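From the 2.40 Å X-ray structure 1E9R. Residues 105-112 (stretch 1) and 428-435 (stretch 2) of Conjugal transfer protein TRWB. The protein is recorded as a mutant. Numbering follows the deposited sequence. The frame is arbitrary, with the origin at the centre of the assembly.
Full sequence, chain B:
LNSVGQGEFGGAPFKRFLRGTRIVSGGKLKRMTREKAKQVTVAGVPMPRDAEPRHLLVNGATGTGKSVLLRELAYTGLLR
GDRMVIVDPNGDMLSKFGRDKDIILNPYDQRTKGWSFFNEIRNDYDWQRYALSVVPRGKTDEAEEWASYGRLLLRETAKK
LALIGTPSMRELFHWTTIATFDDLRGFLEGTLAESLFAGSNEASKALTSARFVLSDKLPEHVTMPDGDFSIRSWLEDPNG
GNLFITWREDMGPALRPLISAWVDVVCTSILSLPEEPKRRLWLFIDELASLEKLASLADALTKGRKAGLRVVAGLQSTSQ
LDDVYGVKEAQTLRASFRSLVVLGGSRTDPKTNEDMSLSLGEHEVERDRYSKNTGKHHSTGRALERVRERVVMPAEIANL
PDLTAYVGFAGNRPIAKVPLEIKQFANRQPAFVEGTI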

# COMPACT_ATOMS: atom_id res chain seq x y z
N LEU B 105 -19.81 -29.43 -23.91
CA LEU B 105 -20.09 -29.30 -22.49
C LEU B 105 -20.74 -27.95 -22.33
O LEU B 105 -20.10 -26.91 -22.47
CB LEU B 105 -18.81 -29.38 -21.66
CG LEU B 105 -18.32 -30.80 -21.37
CD1 LEU B 105 -17.14 -30.73 -20.43
CD2 LEU B 105 -19.44 -31.63 -20.75
N ASN B 106 -22.04 -27.99 -22.07
CA ASN B 106 -22.86 -26.80 -21.90
C ASN B 106 -24.12 -27.34 -21.26
O ASN B 106 -24.90 -28.02 -21.92
CB ASN B 106 -23.20 -26.20 -23.27
CG ASN B 106 -24.06 -24.96 -23.16
OD1 ASN B 106 -24.83 -24.81 -22.22
ND2 ASN B 106 -23.94 -24.07 -24.14
N PRO B 107 -24.34 -27.05 -19.96
CA PRO B 107 -25.53 -27.53 -19.24
C PRO B 107 -26.90 -27.29 -19.89
O PRO B 107 -27.85 -28.02 -19.61
CB PRO B 107 -25.40 -26.87 -17.86
CG PRO B 107 -24.61 -25.64 -18.13
CD PRO B 107 -23.57 -26.11 -19.11
N TYR B 108 -26.98 -26.29 -20.77
CA TYR B 108 -28.25 -25.95 -21.41
C TYR B 108 -28.35 -26.29 -22.90
O TYR B 108 -29.25 -25.83 -23.61
CB TYR B 108 -28.54 -24.46 -21.19
CG TYR B 108 -28.56 -24.06 -19.72
CD1 TYR B 108 -27.37 -23.82 -19.01
CD2 TYR B 108 -29.76 -23.93 -19.02
CE1 TYR B 108 -27.38 -23.46 -17.65
CE2 TYR B 108 -29.78 -23.57 -17.67
CZ TYR B 108 -28.60 -23.34 -17.00
OH TYR B 108 -28.64 -23.00 -15.66
N ASP B 109 -27.43 -27.12 -23.38
CA ASP B 109 -27.45 -27.53 -24.77
C ASP B 109 -27.85 -29.00 -24.81
O ASP B 109 -27.34 -29.82 -24.06
CB ASP B 109 -26.07 -27.31 -25.41
CG ASP B 109 -26.10 -27.44 -26.92
OD1 ASP B 109 -26.33 -28.57 -27.41
OD2 ASP B 109 -25.90 -26.43 -27.62
N GLN B 110 -28.79 -29.29 -25.70
CA GLN B 110 -29.34 -30.63 -25.90
C GLN B 110 -28.24 -31.66 -26.15
O GLN B 110 -28.33 -32.82 -25.71
CB GLN B 110 -30.28 -30.58 -27.11
CG GLN B 110 -31.03 -31.86 -27.41
CD GLN B 110 -32.05 -32.20 -26.34
OE1 GLN B 110 -31.73 -32.85 -25.35
NE2 GLN B 110 -33.28 -31.73 -26.53
N ARG B 111 -27.19 -31.22 -26.85
CA ARG B 111 -26.08 -32.08 -27.23
C ARG B 111 -25.00 -32.31 -26.17
O ARG B 111 -24.13 -33.15 -26.36
CB ARG B 111 -25.43 -31.51 -28.50
CG ARG B 111 -26.38 -31.34 -29.68
CD ARG B 111 -25.78 -30.41 -30.72
NE ARG B 111 -25.68 -29.04 -30.22
CZ ARG B 111 -25.23 -28.01 -30.92
NH1 ARG B 111 -24.82 -28.19 -32.17
NH2 ARG B 111 -25.21 -26.79 -30.39
N THR B 112 -25.04 -31.58 -25.07
CA THR B 112 -24.02 -31.74 -24.04
C THR B 112 -23.89 -33.16 -23.52
O THR B 112 -24.86 -33.92 -23.50
CB THR B 112 -24.30 -30.85 -22.81
OG1 THR B 112 -23.22 -30.99 -21.88
CG2 THR B 112 -25.59 -31.27 -22.12
N ARG B 428 -21.21 -25.37 -40.10
CA ARG B 428 -21.35 -26.80 -40.33
C ARG B 428 -22.11 -27.45 -39.18
O ARG B 428 -22.06 -28.66 -38.98
CB ARG B 428 -19.96 -27.44 -40.50
CG ARG B 428 -19.25 -27.78 -39.21
CD ARG B 428 -17.74 -27.88 -39.43
NE ARG B 428 -17.35 -28.73 -40.55
CZ ARG B 428 -17.46 -30.06 -40.59
NH1 ARG B 428 -17.96 -30.73 -39.56
NH2 ARG B 428 -17.05 -30.72 -41.67
N GLN B 429 -22.83 -26.62 -38.42
CA GLN B 429 -23.60 -27.11 -37.28
C GLN B 429 -24.19 -25.92 -36.53
O GLN B 429 -23.68 -24.80 -36.63
CB GLN B 429 -22.66 -27.90 -36.36
CG GLN B 429 -23.33 -28.94 -35.50
CD GLN B 429 -22.34 -29.70 -34.65
OE1 GLN B 429 -22.71 -30.62 -33.91
NE2 GLN B 429 -21.07 -29.33 -34.74
N PRO B 430 -25.30 -26.12 -35.80
CA PRO B 430 -25.87 -24.99 -35.07
C PRO B 430 -25.05 -24.67 -33.80
O PRO B 430 -24.62 -25.58 -33.08
CB PRO B 430 -27.30 -25.46 -34.76
CG PRO B 430 -27.13 -26.93 -34.62
CD PRO B 430 -26.21 -27.28 -35.78
N ALA B 431 -24.83 -23.39 -33.54
CA ALA B 431 -24.06 -22.96 -32.38
C ALA B 431 -24.68 -23.43 -31.06
O ALA B 431 -23.98 -23.87 -30.15
CB ALA B 431 -23.92 -21.45 -32.38
N PHE B 432 -26.00 -23.33 -30.96
CA PHE B 432 -26.71 -23.72 -29.74
C PHE B 432 -28.00 -24.48 -30.05
O PHE B 432 -28.76 -24.10 -30.94
CB PHE B 432 -27.03 -22.47 -28.92
CG PHE B 432 -27.76 -22.75 -27.62
CD1 PHE B 432 -27.15 -23.46 -26.58
CD2 PHE B 432 -29.07 -22.27 -27.43
CE1 PHE B 432 -27.82 -23.69 -25.37
CE2 PHE B 432 -29.75 -22.50 -26.22
CZ PHE B 432 -29.13 -23.21 -25.19
N VAL B 433 -28.23 -25.56 -29.31
CA VAL B 433 -29.43 -26.37 -29.48
C VAL B 433 -30.12 -26.53 -28.12
O VAL B 433 -29.74 -27.38 -27.33
CB VAL B 433 -29.08 -27.76 -30.03
CG1 VAL B 433 -30.29 -28.67 -29.99
CG2 VAL B 433 -28.56 -27.62 -31.44
N GLU B 434 -31.12 -25.69 -27.88
CA GLU B 434 -31.90 -25.68 -26.64
C GLU B 434 -32.20 -27.08 -26.09
O GLU B 434 -32.66 -27.96 -26.82
CB GLU B 434 -33.22 -24.94 -26.86
CG GLU B 434 -34.04 -24.73 -25.60
CD GLU B 434 -33.35 -23.81 -24.61
OE1 GLU B 434 -32.34 -24.24 -23.99
OE2 GLU B 434 -33.81 -22.66 -24.45
N GLY B 435 -31.95 -27.27 -24.79
CA GLY B 435 -32.19 -28.57 -24.17
C GLY B 435 -32.97 -28.51 -22.87
O GLY B 435 -33.47 -27.43 -22.50

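The contact joins two irregular segments whose touching residues are at least 318 apart in sequence and buries 466 Å² summed over both sides. Its backbone component is a single beta bridge, Asp 109 with Glu 434, with the two CA atoms 5.2 Å apart. The stronger of its bonds runs from Gln 110 N to Val 433 O at 2.7 Å and is nearly linear, with an N-H...acceptor angle of 175°. The other, from Gly 435 N to Tyr 108 O at 3.3 Å, is weak by its angle of 132°, and the same donor also makes a weak bond to Glu 434 OE1 at 3.2 Å. Between the two, Asp 109 CA approaches Val 433 O at 3.4 Å, a CA-H...O contact that adds to the load on that carbonyl.

Stretch 1 reaches this register through two consecutive type I turns, Asn 106 to Asp 109 and Asp 109 to Thr 112. They are closed by Asp 109 N to Asn 106 O and by Thr 112 N to Asp 109 O, each 3.1 Å. Asn 106 OD1 accepts from Tyr 108 N at 3.0 Å, and Asn 106 N donates to Thr 112 OG1 at 3.2 Å, so side chains take up backbone polarity that the turns leave over.

The polar centre is the pair Asp 109 and Arg 111. The Asp 109 carboxylate is buried, yet both oxygens are supplied with donors: OD1 accepts from Arg 111 N at 2.8 Å and from Arg 111 NE at 2.9 Å, while OD2 accepts from Arg 111 NH2 at 2.9 Å, completing the salt bridge, and from Val 433 N across the contact at 3.0 Å and 165°. A carboxylate suits this place because it can serve backbone and guanidinium donors at once.

The salt bridge helps fix the guanidinium, which turns one NH1 hydrogen and the second NH2 hydrogen to stretch 2; the other NH1 hydrogen has no acceptor in either stretch. Arg 111 NH1 donates to Pro 430 O at 2.8 Å and 147°, and Arg 111 NH2 to the same oxygen at 3.0 Å and 135°; a weak bond from Arg 111 NH2 to Ala 431 O, 3.2 Å and 129°, completes the set. Both carbonyls lie at the guanidinium edge, near its plane, as its N-H bonds require. Val 433 CG2 covers one face, 3.4 Å from Arg 111 CZ. Arg 111 NH2 and Val 433 N, 3.4 Å apart, are both donors and share Asp 109 OD2 as acceptor. With 103 Å² covered, Arg 111 loses the most surface of any residue here.

Apolar packing fills in around this network. The CA-to-CB bond of Phe 432 points away from stretch 1, but its ring returns, bringing CZ to 4.2 Å from Tyr 108 CB and 3.1 Å from Tyr 108 O. The other valine methyl, Val 433 CG1, lies 3.5 Å from Gln 110 CB. Gly 435 suits its position sterically: an ideal CB would sit 2.7 Å from Gln 110 N, a clash.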